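Local coordinates for protein aspartate semialdehyde dehydrogenase (Francisella tularensis subsp. tularensis, PDB 4WOJ) that probably catalyses the NADPH-dependent reductive dephosphorylation of L-aspartyl-4-phosphate to L-aspartate-semialdehyde on the route to lysine, methionine and threonine, at residues 29-32 against 33-36; 90-93 against 94-98; 183-186 against 187-191; 293-296 against 297-300. All blocks are in the same frame, centred on the assembly; numbering follows the deposited sequence.

Contact 1 (29-32 against 33-36); sequences ESKD and FDCI
The Asp-34 carboxylate folds back over the first carbon of the Lys-31 side chain, with OD2 of Asp-34 3.6 Å from CB of Lys-31. A type I turn from Lys-31 to Asp-34 brings them together, closed by Asp-34 N on Lys-31 O at 3.2 Å. Its N-H points fairly straight at the oxygen (160°) but arrives from above the carbonyl plane. Further along, the ammonium of Lys-31 stays beyond salt-bridge range, its NZ 4.3 Å from OD2 of Asp-34, so only a loose electrostatic attraction is likely. Lys-31 itself has positive phi, +58°, and ends the preceding helix in a Schellman motif. Asp-32 and Phe-33 are both buried, and their bonds from CA to CB are roughly perpendicular. The end of Ile-36 swings back instead, and its CD1 sits 3.7 Å from the carbonyl O of Asp-32. CG1 of Ile-36 lies between backbone N and carbonyl carbon (chi1 56°), which directs it there. The Asp-32 carboxylate makes a salt bridge to Arg-362 on helix 354-369, while the Phe-33 ring meets Phe-53 and Tyr-57 and packs on helix 18-30 and strand 36-42.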
loop_
_atom_site.group_PDB
_atom_site.type_symbol
_atom_site.label_atom_id
_atom_site.label_comp_id
_atom_site.label_asym_id
_atom_site.label_seq_id
_atom_site.Cartn_x
_atom_site.Cartn_y
_atom_site.Cartn_z
ATOM N N GLU B 29 17.288 12.136 25.446
ATOM C CA GLU B 29 16.682 10.970 26.135
ATOM C C GLU B 29 17.702 9.919 26.608
ATOM O O GLU B 29 17.514 9.295 27.655
ATOM C CB GLU B 29 15.704 10.346 25.131
ATOM C CG GLU B 29 14.628 9.419 25.639
ATOM C CD GLU B 29 13.630 9.078 24.537
ATOM O OE1 GLU B 29 13.787 9.612 23.397
ATOM O OE2 GLU B 29 12.680 8.287 24.813
ATOM N N SER B 30 18.769 9.736 25.814
ATOM C CA SER B 30 19.815 8.712 26.049
ATOM C C SER B 30 21.061 9.259 26.727
ATOM O O SER B 30 22.006 8.525 26.957
ATOM C CB SER B 30 20.288 8.096 24.721
ATOM O OG SER B 30 19.233 7.602 23.949
ATOM N N LYS B 31 21.065 10.559 27.035
ATOM C CA LYS B 31 22.242 11.242 27.631
ATOM C C LYS B 31 23.470 11.093 26.725
ATOM O O LYS B 31 24.599 10.981 27.202
ATOM C CB LYS B 31 22.580 10.672 29.011
ATOM C CG LYS B 31 21.411 10.434 29.944
ATOM C CD LYS B 31 21.823 9.444 31.026
ATOM C CE LYS B 31 21.138 9.694 32.363
ATOM N NZ LYS B 31 21.764 10.871 33.024
ATOM N N ASP B 32 23.249 11.101 25.419
ATOM C CA ASP B 32 24.355 10.975 24.470
ATOM C C ASP B 32 25.237 12.227 24.302
ATOM O O ASP B 32 26.298 12.144 23.711
ATOM C CB ASP B 32 23.838 10.502 23.117
ATOM C CG ASP B 32 23.443 9.036 23.126
ATOM O OD1 ASP B 32 23.982 8.232 23.922
ATOM O OD2 ASP B 32 22.577 8.689 22.315
ATOM N N PHE B 33 24.833 13.367 24.851
ATOM C CA PHE B 33 25.749 14.529 24.918
ATOM C C PHE B 33 26.763 14.463 26.066
ATOM O O PHE B 33 27.736 15.203 26.073
ATOM C CB PHE B 33 24.970 15.849 24.954
ATOM C CG PHE B 33 24.222 16.126 23.679
ATOM C CD1 PHE B 33 24.895 16.439 22.522
ATOM C CD2 PHE B 33 22.845 16.036 23.632
ATOM C CE1 PHE B 33 24.217 16.658 21.333
ATOM C CE2 PHE B 33 22.158 16.261 22.451
ATOM C CZ PHE B 33 22.846 16.576 21.292
ATOM N N ASP B 34 26.560 13.552 27.012
ATOM C CA ASP B 34 27.356 13.544 28.246
ATOM C C ASP B 34 28.873 13.623 28.075
ATOM O O ASP B 34 29.532 14.344 28.837
ATOM C CB ASP B 34 26.973 12.383 29.171
ATOM C CG ASP B 34 25.639 12.612 29.861
ATOM O OD1 ASP B 34 24.859 13.459 29.400
ATOM O OD2 ASP B 34 25.349 11.946 30.860
ATOM N N CYS B 35 29.436 12.927 27.101
ATOM C CA CYS B 35 30.909 12.820 27.042
ATOM C C CYS B 35 31.513 13.301 25.746
ATOM O O CYS B 35 32.473 12.726 25.238
ATOM C CB CYS B 35 31.333 11.384 27.307
ATOM S SG CYS B 35 30.760 10.833 28.914
ATOM N N ILE B 36 30.954 14.382 25.233
ATOM C CA ILE B 36 31.389 14.962 23.990
ATOM C C ILE B 36 31.256 16.466 24.073
ATOM O O ILE B 36 30.536 16.982 24.933
ATOM C CB ILE B 36 30.504 14.457 22.834
ATOM C CG1 ILE B 36 29.027 14.765 23.125
ATOM C CG2 ILE B 36 30.679 12.957 22.625
ATOM C CD1 ILE B 36 28.158 14.728 21.896
#

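Contact 2 (90-93 against 94-98); sequences KLRE and AGWQG
Arg-92 reaches forward beyond the end of its helix and lays its guanidinium almost parallel to the Trp-96 indole, the two planes 11° apart. CZ3 of Trp-96 lies over one guanidinium face, 3.9 Å from CZ of Arg-92. A bend at chi2 (-68°) turns the arginine chain this way. Its end is gripped in its own plane: NH1 and NH2 of Arg-92 both bond Gly-98 O, the first at 2.8 Å on a carbonyl lone pair. NH1 of Arg-92 also donates to Trp-96 O at 2.9 Å, and NH2 has a salt bridge to Asp-135, which together fix the rotation of the group. Between these segments runs a Schellman motif, with Gly-95 as the positive-phi residue; Gly-95 N bonds Arg-92 O at 2.9 Å, whereas Trp-96 N bonds Leu-91 O only weakly. On the buried side Leu-91 lies alongside Trp-96, CB of Leu-91 3.9 Å from CE3 of Trp-96, and both pack on Leu-75 of strand 74-77. The indole NE1 is satisfied by Met-72 O. Glu-93, Ala-94, Gly-95 and Gln-97 are exposed, and of these the Glu-93 side chain and Gln-97, its CB pointing away from the helix, are looser.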
loop_
_atom_site.group_PDB
_atom_site.type_symbol
_atom_site.label_atom_id
_atom_site.label_comp_id
_atom_site.label_asym_id
_atom_site.label_seq_id
_atom_site.Cartn_x
_atom_site.Cartn_y
_atom_site.Cartn_z
ATOM N N LYS B 90 35.749 18.286 -0.129
ATOM C CA LYS B 90 36.582 19.428 0.305
ATOM C C LYS B 90 37.323 19.181 1.620
ATOM O O LYS B 90 38.472 19.593 1.777
ATOM C CB LYS B 90 35.740 20.691 0.479
ATOM C CG LYS B 90 35.231 21.307 -0.813
ATOM C CD LYS B 90 34.529 22.632 -0.532
ATOM C CE LYS B 90 33.478 22.999 -1.574
ATOM N NZ LYS B 90 33.824 22.673 -2.990
ATOM N N LEU B 91 36.649 18.526 2.560
ATOM C CA LEU B 91 37.251 18.158 3.835
ATOM C C LEU B 91 38.362 17.133 3.683
ATOM O O LEU B 91 39.402 17.258 4.316
ATOM C CB LEU B 91 36.201 17.616 4.805
ATOM C CG LEU B 91 35.178 18.645 5.292
ATOM C CD1 LEU B 91 33.989 17.960 5.946
ATOM C CD2 LEU B 91 35.821 19.637 6.255
ATOM N N ARG B 92 38.141 16.099 2.882
ATOM C CA ARG B 92 39.186 15.072 2.726
ATOM C C ARG B 92 40.347 15.662 1.921
ATOM O O ARG B 92 41.507 15.482 2.275
ATOM C CB ARG B 92 38.654 13.788 2.072
ATOM C CG ARG B 92 37.582 13.038 2.857
ATOM C CD ARG B 92 38.102 12.411 4.137
ATOM N NE ARG B 92 37.027 11.694 4.830
ATOM C CZ ARG B 92 36.877 11.610 6.155
ATOM N NH1 ARG B 92 37.750 12.186 6.982
ATOM N NH2 ARG B 92 35.844 10.944 6.668
ATOM N N GLU B 93 40.000 16.394 0.862
ATOM C CA GLU B 93 40.955 17.197 0.064
ATOM C C GLU B 93 41.772 18.167 0.919
ATOM O O GLU B 93 42.922 18.454 0.611
ATOM C CB GLU B 93 40.218 18.020 -1.005
ATOM C CG GLU B 93 39.791 17.251 -2.255
ATOM C CD GLU B 93 39.033 18.134 -3.238
ATOM O OE1 GLU B 93 38.710 19.293 -2.865
ATOM O OE2 GLU B 93 38.767 17.688 -4.380
ATOM N N ALA B 94 41.152 18.682 1.975
ATOM C CA ALA B 94 41.817 19.585 2.922
ATOM C C ALA B 94 42.445 18.856 4.114
ATOM O O ALA B 94 42.654 19.471 5.149
ATOM C CB ALA B 94 40.838 20.645 3.406
ATOM N N GLY B 95 42.721 17.554 3.968
ATOM C CA GLY B 95 43.469 16.762 4.967
ATOM C C GLY B 95 42.702 16.110 6.124
ATOM O O GLY B 95 43.212 15.162 6.746
ATOM N N TRP B 96 41.488 16.592 6.411
ATOM C CA TRP B 96 40.716 16.167 7.599
ATOM C C TRP B 96 40.518 14.644 7.640
ATOM O O TRP B 96 39.931 14.111 6.737
ATOM C CB TRP B 96 39.341 16.841 7.590
ATOM C CG TRP B 96 38.466 16.558 8.774
ATOM C CD1 TRP B 96 38.664 16.994 10.051
ATOM C CD2 TRP B 96 37.223 15.826 8.789
ATOM N NE1 TRP B 96 37.632 16.577 10.862
ATOM C CE2 TRP B 96 36.739 15.851 10.117
ATOM C CE3 TRP B 96 36.477 15.145 7.812
ATOM C CZ2 TRP B 96 35.540 15.217 10.497
ATOM C CZ3 TRP B 96 35.285 14.519 8.188
ATOM C CH2 TRP B 96 34.827 14.564 9.523
ATOM N N GLN B 97 40.977 13.975 8.698
ATOM C CA GLN B 97 40.824 12.515 8.836
ATOM C C GLN B 97 39.848 12.038 9.932
ATOM O O GLN B 97 40.000 10.939 10.478
ATOM C CB GLN B 97 42.168 11.862 9.092
ATOM C CG GLN B 97 43.088 11.846 7.897
ATOM C CD GLN B 97 44.509 11.607 8.347
ATOM O OE1 GLN B 97 44.744 10.838 9.277
ATOM N NE2 GLN B 97 45.462 12.298 7.730
ATOM N N GLY B 98 38.841 12.846 10.221
ATOM C CA GLY B 98 37.846 12.481 11.199
ATOM C C GLY B 98 36.693 11.663 10.639
ATOM O O GLY B 98 36.580 11.441 9.427
#

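Contact 3 (183-186 against 187-191); sequences QQTS and LLSKI
Leu-187 lies beside the aliphatic part of Gln-183, both side chains pointing the same way, with CD1 of Leu-187 4.0 Å from CG of Gln-183. This is an i to i+4 pairing along the helix, whose first two main-chain bonds here are nearly straight: Leu-187 N meets Gln-183 O at 2.9 Å with an N-H...O angle of 176°, and Leu-188 N to Gln-184 O repeats the pattern. Those of Ser-189 and Lys-190 are more bent. At the next residue, Ser-189, the hydroxyl turns back to the helix, OG anti to its own carbonyl carbon (chi1 -54°), and is placed against Thr-185 O. The modelled OG-to-O length of 2.4 Å for that pair is too short to be taken at face value, and the bond is doubtful. The same carbonyl accepts Ser-189 N, at 3.0 Å and from above its plane. With OG anti to the backbone N (chi1 164°), the Ser-186 hydroxyl lies on the flank where Lys-190 curls back; NZ of Lys-190 comes to 3.6 Å from that OG, longer than a normal hydrogen bond. Of the buried polar groups, Thr-185 OG1 bonds Leu-181 O and the Gln-184 amide is held by Pro-216, Thr-220 and Leu-224. Helix 175-191 belongs to the dimerisation domain: Leu-188 and Ile-191 pack on helix 198-209, while Ser-189 hydrogen-bonds Ser-189 of the second subunit and Thr-185 packs on Thr-185 there.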
loop_
_atom_site.group_PDB
_atom_site.type_symbol
_atom_site.label_atom_id
_atom_site.label_comp_id
_atom_site.label_asym_id
_atom_site.label_seq_id
_atom_site.Cartn_x
_atom_site.Cartn_y
_atom_site.Cartn_z
ATOM N N GLN B 183 -1.728 19.797 3.728
ATOM C CA GLN B 183 -2.473 20.894 3.130
ATOM C C GLN B 183 -3.432 20.452 2.016
ATOM O O GLN B 183 -4.596 20.863 1.973
ATOM C CB GLN B 183 -1.489 21.934 2.639
ATOM C CG GLN B 183 -2.056 22.878 1.624
ATOM C CD GLN B 183 -1.406 24.207 1.766
ATOM O OE1 GLN B 183 -0.202 24.331 1.559
ATOM N NE2 GLN B 183 -2.194 25.217 2.175
ATOM N N GLN B 184 -2.951 19.629 1.102
ATOM C CA GLN B 184 -3.850 19.015 0.111
ATOM C C GLN B 184 -5.100 18.507 0.816
ATOM O O GLN B 184 -6.202 18.829 0.445
ATOM C CB GLN B 184 -3.175 17.856 -0.609
ATOM C CG GLN B 184 -2.037 18.269 -1.514
ATOM C CD GLN B 184 -1.147 17.089 -1.896
ATOM O OE1 GLN B 184 -1.450 15.938 -1.542
ATOM N NE2 GLN B 184 -0.022 17.372 -2.615
ATOM N N THR B 185 -4.894 17.725 1.860
ATOM C CA THR B 185 -5.984 17.079 2.599
ATOM C C THR B 185 -6.921 18.092 3.272
ATOM O O THR B 185 -8.129 17.882 3.390
ATOM C CB THR B 185 -5.387 16.161 3.679
ATOM O OG1 THR B 185 -4.279 15.463 3.117
ATOM C CG2 THR B 185 -6.390 15.181 4.191
ATOM N N SER B 186 -6.332 19.184 3.724
ATOM C CA SER B 186 -7.082 20.256 4.368
ATOM C C SER B 186 -8.020 20.908 3.388
ATOM O O SER B 186 -9.222 21.001 3.636
ATOM C CB SER B 186 -6.144 21.303 4.950
ATOM O OG SER B 186 -6.867 22.495 5.247
ATOM N N LEU B 187 -7.463 21.328 2.261
ATOM C CA LEU B 187 -8.242 21.993 1.208
ATOM C C LEU B 187 -9.369 21.137 0.633
ATOM O O LEU B 187 -10.515 21.595 0.530
ATOM C CB LEU B 187 -7.326 22.427 0.076
ATOM C CG LEU B 187 -6.248 23.451 0.468
ATOM C CD1 LEU B 187 -5.227 23.603 -0.651
ATOM C CD2 LEU B 187 -6.887 24.798 0.813
ATOM N N LEU B 188 -9.042 19.893 0.289
ATOM C CA LEU B 188 -10.043 18.948 -0.169
ATOM C C LEU B 188 -11.124 18.742 0.857
ATOM O O LEU B 188 -12.282 18.546 0.503
ATOM C CB LEU B 188 -9.434 17.583 -0.453
ATOM C CG LEU B 188 -8.307 17.553 -1.438
ATOM C CD1 LEU B 188 -7.760 16.140 -1.492
ATOM C CD2 LEU B 188 -8.814 17.974 -2.783
ATOM N N SER B 189 -10.756 18.744 2.129
ATOM C CA SER B 189 -11.754 18.590 3.198
ATOM C C SER B 189 -12.709 19.765 3.256
ATOM O O SER B 189 -13.874 19.596 3.616
ATOM C CB SER B 189 -11.109 18.428 4.581
ATOM O OG SER B 189 -10.161 17.376 4.606
ATOM N N LYS B 190 -12.217 20.955 2.933
ATOM C CA LYS B 190 -13.071 22.154 2.976
ATOM C C LYS B 190 -14.119 22.088 1.897
ATOM O O LYS B 190 -15.309 22.209 2.188
ATOM C CB LYS B 190 -12.270 23.447 2.844
ATOM C CG LYS B 190 -11.758 23.919 4.189
ATOM C CD LYS B 190 -10.624 24.913 4.060
ATOM C CE LYS B 190 -10.134 25.311 5.448
ATOM N NZ LYS B 190 -8.681 25.619 5.440
ATOM N N ILE B 191 -13.687 21.853 0.661
ATOM C CA ILE B 191 -14.645 21.761 -0.432
ATOM C C ILE B 191 -15.660 20.628 -0.244
ATOM O O ILE B 191 -16.762 20.725 -0.737
ATOM C CB ILE B 191 -14.003 21.694 -1.819
ATOM C CG1 ILE B 191 -15.130 21.799 -2.850
ATOM C CG2 ILE B 191 -13.251 20.381 -2.009
ATOM C CD1 ILE B 191 -14.732 22.106 -4.286
#

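Contact 4 (293-296 against 297-300); sequences IKQK and ISQG
Ser-298 sends its hydroxyl back to the preceding turn, OG donating to Gln-295 O at 2.8 Å. The donor lies in the carbonyl plane, on a lone pair, and the chi1 of Ser-298, 91° and well off a staggered value, swings OG to that position. The backbone N of Ser-298 bonds Lys-294 O, also at 2.8 Å, so Ser-298 is held from both its main chain and its side chain. Ile-297 N meets Ile-293 O at 2.9 Å in the same helical pattern. The helical bonding then becomes irregular: Gln-299 N divides between Lys-296 O at 3.1 Å, approached from above the carbonyl plane, and a weak bond to Gln-295 O. Over this last turn the Gln-295 and Gln-299 side chains run side by side, pointing the same way, with their amide planes 73° apart. NE2 of Gln-295 comes to 2.9 Å from OE1 of Gln-299. A bend at chi2 (64°) carries the Gln-295 amide forward to that place.

On the buried side the side chains of Ile-293 and Ile-297 are set at a slant to each other, CG2 of Ile-293 4.0 Å from CD1 of Ile-297. They rest on Ile-334 and Ile-331 of strand 329-336, while Lys-296 and Ile-297 touch Leu-153. Gly-300 N returns to Ile-297 O and Gly-300 O accepts from Lys-155. This is the C-terminal end of an amphipathic helix, its apolar flank laid on the mixed sheet of the dimerisation domain.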
loop_
_atom_site.group_PDB
_atom_site.type_symbol
_atom_site.label_atom_id
_atom_site.label_comp_id
_atom_site.label_asym_id
_atom_site.label_seq_id
_atom_site.Cartn_x
_atom_site.Cartn_y
_atom_site.Cartn_z
ATOM N N ILE B 293 9.390 -20.043 12.233
ATOM C CA ILE B 293 9.581 -18.752 11.585
ATOM C C ILE B 293 9.271 -17.612 12.594
ATOM O O ILE B 293 10.071 -16.680 12.737
ATOM C CB ILE B 293 8.715 -18.679 10.296
ATOM C CG1 ILE B 293 9.312 -19.568 9.213
ATOM C CG2 ILE B 293 8.572 -17.265 9.766
ATOM C CD1 ILE B 293 8.345 -19.938 8.109
ATOM N N LYS B 294 8.153 -17.703 13.312
ATOM C CA LYS B 294 7.796 -16.661 14.307
ATOM C C LYS B 294 8.862 -16.632 15.373
ATOM O O LYS B 294 9.351 -15.581 15.740
ATOM C CB LYS B 294 6.449 -16.927 14.975
ATOM C CG LYS B 294 5.239 -16.989 14.019
ATOM C CD LYS B 294 4.018 -17.786 14.500
ATOM C CE LYS B 294 3.529 -17.438 15.926
ATOM N NZ LYS B 294 3.786 -16.037 16.359
ATOM N N GLN B 295 9.267 -17.815 15.821
ATOM C CA GLN B 295 10.255 -17.904 16.886
ATOM C C GLN B 295 11.503 -17.115 16.496
ATOM O O GLN B 295 11.873 -16.145 17.161
ATOM C CB GLN B 295 10.574 -19.369 17.223
ATOM C CG GLN B 295 11.568 -19.526 18.363
ATOM C CD GLN B 295 11.029 -18.982 19.697
ATOM O OE1 GLN B 295 9.810 -18.839 19.895
ATOM N NE2 GLN B 295 11.941 -18.680 20.621
ATOM N N LYS B 296 12.121 -17.536 15.399
ATOM C CA LYS B 296 13.309 -16.863 14.862
ATOM C C LYS B 296 13.071 -15.353 14.718
ATOM O O LYS B 296 13.905 -14.563 15.135
ATOM C CB LYS B 296 13.704 -17.407 13.488
ATOM C CG LYS B 296 13.785 -18.922 13.427
ATOM C CD LYS B 296 15.200 -19.418 13.333
ATOM C CE LYS B 296 15.192 -20.902 13.041
ATOM N NZ LYS B 296 16.169 -21.572 13.928
ATOM N N ILE B 297 11.953 -14.970 14.105
ATOM C CA ILE B 297 11.682 -13.559 13.888
ATOM C C ILE B 297 11.716 -12.811 15.250
ATOM O O ILE B 297 12.367 -11.782 15.393
ATOM C CB ILE B 297 10.342 -13.308 13.181
ATOM C CG1 ILE B 297 10.508 -13.457 11.681
ATOM C CG2 ILE B 297 9.811 -11.893 13.512
ATOM C CD1 ILE B 297 9.197 -13.540 10.941
ATOM N N SER B 298 11.049 -13.413 16.218
ATOM C CA SER B 298 10.844 -12.848 17.548
ATOM C C SER B 298 12.144 -12.702 18.289
ATOM O O SER B 298 12.219 -11.892 19.193
ATOM C CB SER B 298 9.879 -13.706 18.388
ATOM O OG SER B 298 10.593 -14.652 19.118
ATOM N N GLN B 299 13.169 -13.442 17.905
ATOM C CA GLN B 299 14.503 -13.302 18.523
ATOM C C GLN B 299 15.560 -12.535 17.683
ATOM O O GLN B 299 16.736 -12.551 17.999
ATOM C CB GLN B 299 15.031 -14.673 18.964
ATOM C CG GLN B 299 14.125 -15.314 20.023
ATOM C CD GLN B 299 14.835 -16.182 21.067
ATOM O OE1 GLN B 299 14.235 -17.132 21.587
ATOM N NE2 GLN B 299 16.091 -15.865 21.400
ATOM N N GLY B 300 15.135 -11.800 16.674
ATOM C CA GLY B 300 16.078 -11.026 15.883
ATOM C C GLY B 300 16.735 -9.868 16.607
ATOM O O GLY B 300 17.905 -9.542 16.311
#

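From the N terminus the four contacts follow in series; none nests in or crosses another. Contact 1 closes the turn between helix 18-30 and strand 36-42, and contact 2 does the same between helix 81-93 and strand 99-102. Both are helix-to-strand joints of the parallel sheet of the NAD-binding domain, a Rossmann-type fold, with centres about 26 Å apart. Contacts 3 and 4 belong to the dimerisation domain. Contact 3 lies within helix 175-191, facing the second subunit, whereas contact 4 ends helix 290-298 ahead of strand 304-307, at the mixed sheet. Their centres are about 43 Å apart, and no two contacts touch.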